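PDB 2G29: Nitrate/nitrite binding protein NrtA from Synechocystis sp., which binds nitrate as the periplasmic substrate-binding component of the NrtABCD ABC transporter, which takes up nitrate and probably also nitrite. Local coordinates for residues A255-Q267 with E364-V376. Sequence-based numbering, arbitrary orientation.
Sequences AAKALLMAVMEAQ and EDLWREAAQALEV
Met264 and Trp367 illustrate how an extended thioether can lie against both an aromatic ring and a small residue where two helices cross, here at -68° with axes 9.4 Å apart. The methionine chain is extended, its chi3 of 179° carrying CE over one face of the indole, 3.4 Å from the centroid of the five-membered ring, a CH-pi contact; SD stands farther above the same ring in a Met-aromatic arrangement. Trp367 NE1 is satisfied by Ser328, and Tyr329 meets the indole edge-to-face.

Most of the remaining contact is apolar. Ala370, whose CA lies 5.7 Å from Met261 CA, points toward helix 253-271 and receives Met264 CE at 3.6 Å from its CB, while Met261 CG and Leu260 CD1 touch the same methyl. Leu374, just past the end of helix 364-373, brings CD1 to 3.8 Å from Met264 SD and also packs against Met261 CB.

Polar linkage is slight: a water donates to Glu369 O and is weakly bonded by Lys257 NZ, where both residues are exposed to solvent.

Away from the nitrate site, helix 364-373 thus packs across helix 253-271, which in turn rests on helices 46-53, 56-59 and 246-251, the last directly following strand 240-245 of a five-stranded mixed sheet.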
loop_
_atom_site.group_PDB
_atom_site.type_symbol
_atom_site.label_atom_id
_atom_site.label_comp_id
_atom_site.label_asym_id
_atom_site.label_seq_id
_atom_site.Cartn_x
_atom_site.Cartn_y
_atom_site.Cartn_z
ATOM N N ALA A 255 -24.771 2.158 -3.683
ATOM C CA ALA A 255 -23.697 2.548 -4.602
ATOM C C ALA A 255 -22.366 2.032 -4.043
ATOM O O ALA A 255 -21.506 1.595 -4.801
ATOM C CB ALA A 255 -23.637 4.068 -4.761
ATOM N N ALA A 256 -22.192 2.059 -2.723
ATOM C CA ALA A 256 -20.935 1.546 -2.160
ATOM C C ALA A 256 -20.802 0.036 -2.419
ATOM O O ALA A 256 -19.711 -0.465 -2.657
ATOM C CB ALA A 256 -20.877 1.832 -0.661
ATOM N N LYS A 257 -21.928 -0.688 -2.417
ATOM C CA LYS A 257 -21.877 -2.121 -2.689
ATOM C C LYS A 257 -21.542 -2.337 -4.171
ATOM O O LYS A 257 -20.751 -3.222 -4.537
ATOM C CB LYS A 257 -23.216 -2.787 -2.328
ATOM C CG LYS A 257 -23.194 -4.302 -2.531
ATOM C CD LYS A 257 -24.560 -4.929 -2.186
ATOM C CE LYS A 257 -24.470 -6.437 -2.051
ATOM N NZ LYS A 257 -25.829 -7.012 -1.705
ATOM N N ALA A 258 -22.119 -1.487 -5.023
ATOM C CA ALA A 258 -21.869 -1.570 -6.448
ATOM C C ALA A 258 -20.396 -1.289 -6.776
ATOM O O ALA A 258 -19.781 -2.015 -7.568
ATOM C CB ALA A 258 -22.803 -0.611 -7.196
ATOM N N LEU A 259 -19.817 -0.261 -6.150
ATOM C CA LEU A 259 -18.393 0.046 -6.377
ATOM C C LEU A 259 -17.522 -1.126 -5.913
ATOM O O LEU A 259 -16.549 -1.487 -6.590
ATOM C CB LEU A 259 -17.951 1.291 -5.599
ATOM C CG LEU A 259 -18.407 2.659 -6.055
ATOM C CD1 LEU A 259 -17.793 3.671 -5.079
ATOM C CD2 LEU A 259 -17.942 2.933 -7.495
ATOM N N LEU A 260 -17.838 -1.695 -4.739
ATOM C CA LEU A 260 -17.066 -2.793 -4.191
ATOM C C LEU A 260 -17.089 -3.998 -5.105
ATOM O O LEU A 260 -16.078 -4.601 -5.339
ATOM C CB LEU A 260 -17.572 -3.172 -2.795
ATOM C CG LEU A 260 -16.596 -3.256 -1.625
ATOM C CD1 LEU A 260 -17.275 -4.035 -0.509
ATOM C CD2 LEU A 260 -15.228 -3.852 -2.008
ATOM N N MET A 261 -18.269 -4.348 -5.623
ATOM C CA MET A 261 -18.338 -5.499 -6.518
ATOM C C MET A 261 -17.541 -5.212 -7.796
ATOM O O MET A 261 -16.861 -6.106 -8.296
ATOM C CB MET A 261 -19.794 -5.827 -6.857
ATOM C CG MET A 261 -20.566 -6.312 -5.620
ATOM S SD MET A 261 -22.260 -6.927 -5.993
ATOM C CE MET A 261 -22.947 -5.518 -6.440
ATOM N N ALA A 262 -17.611 -3.990 -8.312
ATOM C CA ALA A 262 -16.844 -3.646 -9.508
ATOM C C ALA A 262 -15.352 -3.776 -9.227
ATOM O O ALA A 262 -14.607 -4.320 -10.048
ATOM C CB ALA A 262 -17.159 -2.241 -9.948
ATOM N N VAL A 263 -14.919 -3.305 -8.054
ATOM C CA VAL A 263 -13.494 -3.414 -7.708
ATOM C C VAL A 263 -13.057 -4.886 -7.538
ATOM O O VAL A 263 -11.970 -5.273 -7.943
ATOM C CB VAL A 263 -13.192 -2.597 -6.420
ATOM C CG1 VAL A 263 -11.788 -2.923 -5.870
ATOM C CG2 VAL A 263 -13.249 -1.087 -6.751
ATOM N N MET A 264 -13.899 -5.719 -6.938
ATOM C CA MET A 264 -13.576 -7.126 -6.776
ATOM C C MET A 264 -13.420 -7.829 -8.133
ATOM O O MET A 264 -12.508 -8.645 -8.326
ATOM C CB MET A 264 -14.693 -7.828 -6.024
ATOM C CG MET A 264 -14.725 -7.521 -4.579
ATOM S SD MET A 264 -16.110 -8.387 -3.795
ATOM C CE MET A 264 -15.826 -7.858 -2.235
ATOM N N GLU A 265 -14.332 -7.545 -9.062
ATOM C CA GLU A 265 -14.204 -8.180 -10.372
ATOM C C GLU A 265 -12.942 -7.663 -11.056
ATOM O O GLU A 265 -12.253 -8.423 -11.699
ATOM C CB GLU A 265 -15.419 -7.894 -11.245
ATOM C CG GLU A 265 -16.676 -8.648 -10.808
ATOM C CD GLU A 265 -17.420 -9.197 -12.006
ATOM O OE1 GLU A 265 -17.869 -8.391 -12.840
ATOM O OE2 GLU A 265 -17.540 -10.434 -12.118
ATOM N N ALA A 266 -12.627 -6.379 -10.884
ATOM C CA ALA A 266 -11.412 -5.862 -11.511
ATOM C C ALA A 266 -10.199 -6.517 -10.877
ATOM O O ALA A 266 -9.185 -6.778 -11.554
ATOM C CB ALA A 266 -11.341 -4.341 -11.370
ATOM N N GLN A 267 -10.254 -6.776 -9.567
ATOM C CA GLN A 267 -9.143 -7.457 -8.904
ATOM C C GLN A 267 -8.921 -8.866 -9.465
ATOM O O GLN A 267 -7.797 -9.290 -9.664
ATOM C CB GLN A 267 -9.382 -7.556 -7.397
ATOM C CG GLN A 267 -9.154 -6.246 -6.656
ATOM C CD GLN A 267 -9.448 -6.390 -5.179
ATOM O OE1 GLN A 267 -10.556 -6.761 -4.800
ATOM N NE2 GLN A 267 -8.451 -6.094 -4.333
ATOM N N GLU A 364 -15.011 -5.296 6.681
ATOM C CA GLU A 364 -14.931 -6.650 6.102
ATOM C C GLU A 364 -16.352 -7.227 5.970
ATOM O O GLU A 364 -16.561 -8.158 5.175
ATOM C CB GLU A 364 -14.032 -7.555 6.973
ATOM C CG GLU A 364 -14.525 -7.766 8.425
ATOM C CD GLU A 364 -15.568 -8.844 8.534
ATOM O OE1 GLU A 364 -15.423 -9.892 7.871
ATOM O OE2 GLU A 364 -16.504 -8.668 9.354
ATOM N N ASP A 365 -17.293 -6.728 6.765
ATOM C CA ASP A 365 -18.688 -7.187 6.663
ATOM C C ASP A 365 -19.252 -6.795 5.289
ATOM O O ASP A 365 -19.949 -7.596 4.663
ATOM C CB ASP A 365 -19.576 -6.612 7.787
ATOM C CG ASP A 365 -19.600 -5.082 7.819
ATOM O OD1 ASP A 365 -18.532 -4.440 7.748
ATOM O OD2 ASP A 365 -20.720 -4.535 7.934
ATOM N N LEU A 366 -18.969 -5.583 4.812
ATOM C CA LEU A 366 -19.407 -5.154 3.476
ATOM C C LEU A 366 -18.684 -5.995 2.410
ATOM O O LEU A 366 -19.268 -6.327 1.368
ATOM C CB LEU A 366 -19.122 -3.650 3.276
ATOM C CG LEU A 366 -19.916 -2.738 4.204
ATOM C CD1 LEU A 366 -19.686 -1.285 3.870
ATOM C CD2 LEU A 366 -21.423 -3.051 3.999
ATOM N N TRP A 367 -17.419 -6.362 2.658
ATOM C CA TRP A 367 -16.694 -7.170 1.702
ATOM C C TRP A 367 -17.363 -8.529 1.569
ATOM O O TRP A 367 -17.597 -8.999 0.444
ATOM C CB TRP A 367 -15.208 -7.296 2.121
ATOM C CG TRP A 367 -14.317 -7.955 1.077
ATOM C CD1 TRP A 367 -13.474 -7.314 0.210
ATOM C CD2 TRP A 367 -14.174 -9.366 0.804
ATOM N NE1 TRP A 367 -12.823 -8.220 -0.587
ATOM C CE2 TRP A 367 -13.220 -9.486 -0.237
ATOM C CE3 TRP A 367 -14.749 -10.534 1.340
ATOM C CZ2 TRP A 367 -12.822 -10.732 -0.765
ATOM C CZ3 TRP A 367 -14.360 -11.775 0.821
ATOM C CH2 TRP A 367 -13.399 -11.862 -0.222
ATOM N N ARG A 368 -17.682 -9.171 2.695
ATOM C CA ARG A 368 -18.354 -10.479 2.627
ATOM C C ARG A 368 -19.711 -10.383 1.945
ATOM O O ARG A 368 -20.081 -11.306 1.201
ATOM C CB ARG A 368 -18.507 -11.085 4.028
ATOM C CG ARG A 368 -17.206 -11.665 4.585
ATOM C CD ARG A 368 -17.459 -12.357 5.946
ATOM N NE ARG A 368 -17.624 -11.402 7.035
ATOM C CZ ARG A 368 -18.709 -11.289 7.787
ATOM N NH1 ARG A 368 -19.767 -12.088 7.582
ATOM N NH2 ARG A 368 -18.767 -10.357 8.732
ATOM N N GLU A 369 -20.457 -9.301 2.173
ATOM C CA GLU A 369 -21.765 -9.180 1.515
ATOM C C GLU A 369 -21.593 -9.069 0.013
ATOM O O GLU A 369 -22.334 -9.700 -0.756
ATOM C CB GLU A 369 -22.529 -7.983 2.071
ATOM C CG GLU A 369 -23.056 -8.301 3.481
ATOM C CD GLU A 369 -23.365 -7.086 4.320
ATOM O OE1 GLU A 369 -23.559 -5.988 3.749
ATOM O OE2 GLU A 369 -23.425 -7.237 5.570
ATOM N N ALA A 370 -20.592 -8.314 -0.431
ATOM C CA ALA A 370 -20.362 -8.181 -1.861
ATOM C C ALA A 370 -19.856 -9.475 -2.473
ATOM O O ALA A 370 -20.259 -9.835 -3.581
ATOM C CB ALA A 370 -19.357 -7.041 -2.104
ATOM N N ALA A 371 -18.959 -10.179 -1.795
ATOM C CA ALA A 371 -18.434 -11.428 -2.355
ATOM C C ALA A 371 -19.543 -12.485 -2.448
ATOM O O ALA A 371 -19.554 -13.314 -3.377
ATOM C CB ALA A 371 -17.269 -11.954 -1.512
ATOM N N GLN A 372 -20.465 -12.454 -1.489
ATOM C CA GLN A 372 -21.582 -13.403 -1.488
ATOM C C GLN A 372 -22.490 -13.107 -2.676
ATOM O O GLN A 372 -22.942 -14.026 -3.379
ATOM C CB GLN A 372 -22.392 -13.286 -0.195
ATOM C CG GLN A 372 -21.686 -13.846 1.012
ATOM C CD GLN A 372 -22.182 -13.240 2.326
ATOM O OE1 GLN A 372 -23.316 -13.433 2.725
ATOM N NE2 GLN A 372 -21.317 -12.482 2.985
ATOM N N ALA A 373 -22.777 -11.831 -2.895
ATOM C CA ALA A 373 -23.623 -11.422 -4.015
ATOM C C ALA A 373 -22.994 -11.944 -5.319
ATOM O O ALA A 373 -23.691 -12.443 -6.196
ATOM C CB ALA A 373 -23.751 -9.928 -4.045
ATOM N N LEU A 374 -21.679 -11.819 -5.444
ATOM C CA LEU A 374 -20.955 -12.332 -6.614
ATOM C C LEU A 374 -20.726 -13.812 -6.301
ATOM O O LEU A 374 -21.391 -14.355 -5.429
ATOM C CB LEU A 374 -19.608 -11.618 -6.727
ATOM C CG LEU A 374 -19.707 -10.101 -6.917
ATOM C CD1 LEU A 374 -18.366 -9.479 -6.593
ATOM C CD2 LEU A 374 -20.123 -9.765 -8.350
ATOM N N GLU A 375 -19.815 -14.491 -6.986
ATOM C CA GLU A 375 -19.582 -15.891 -6.592
ATOM C C GLU A 375 -18.529 -15.875 -5.489
ATOM O O GLU A 375 -18.842 -15.945 -4.309
ATOM C CB GLU A 375 -19.074 -16.718 -7.772
ATOM C CG GLU A 375 -19.806 -18.026 -7.982
ATOM C CD GLU A 375 -19.352 -18.740 -9.234
ATOM O OE1 GLU A 375 -18.271 -19.377 -9.199
ATOM O OE2 GLU A 375 -20.064 -18.644 -10.262
ATOM N N VAL A 376 -17.272 -15.782 -5.893
ATOM C CA VAL A 376 -16.172 -15.755 -4.946
ATOM C C VAL A 376 -16.114 -17.013 -4.099
ATOM O O VAL A 376 -15.755 -16.952 -2.920
ATOM C CB VAL A 376 -16.294 -14.575 -4.009
ATOM C CG1 VAL A 376 -15.011 -14.435 -3.195
ATOM C CG2 VAL A 376 -16.574 -13.320 -4.807
HETATM O O HOH W 1 -25.006 -10.001 -0.496
#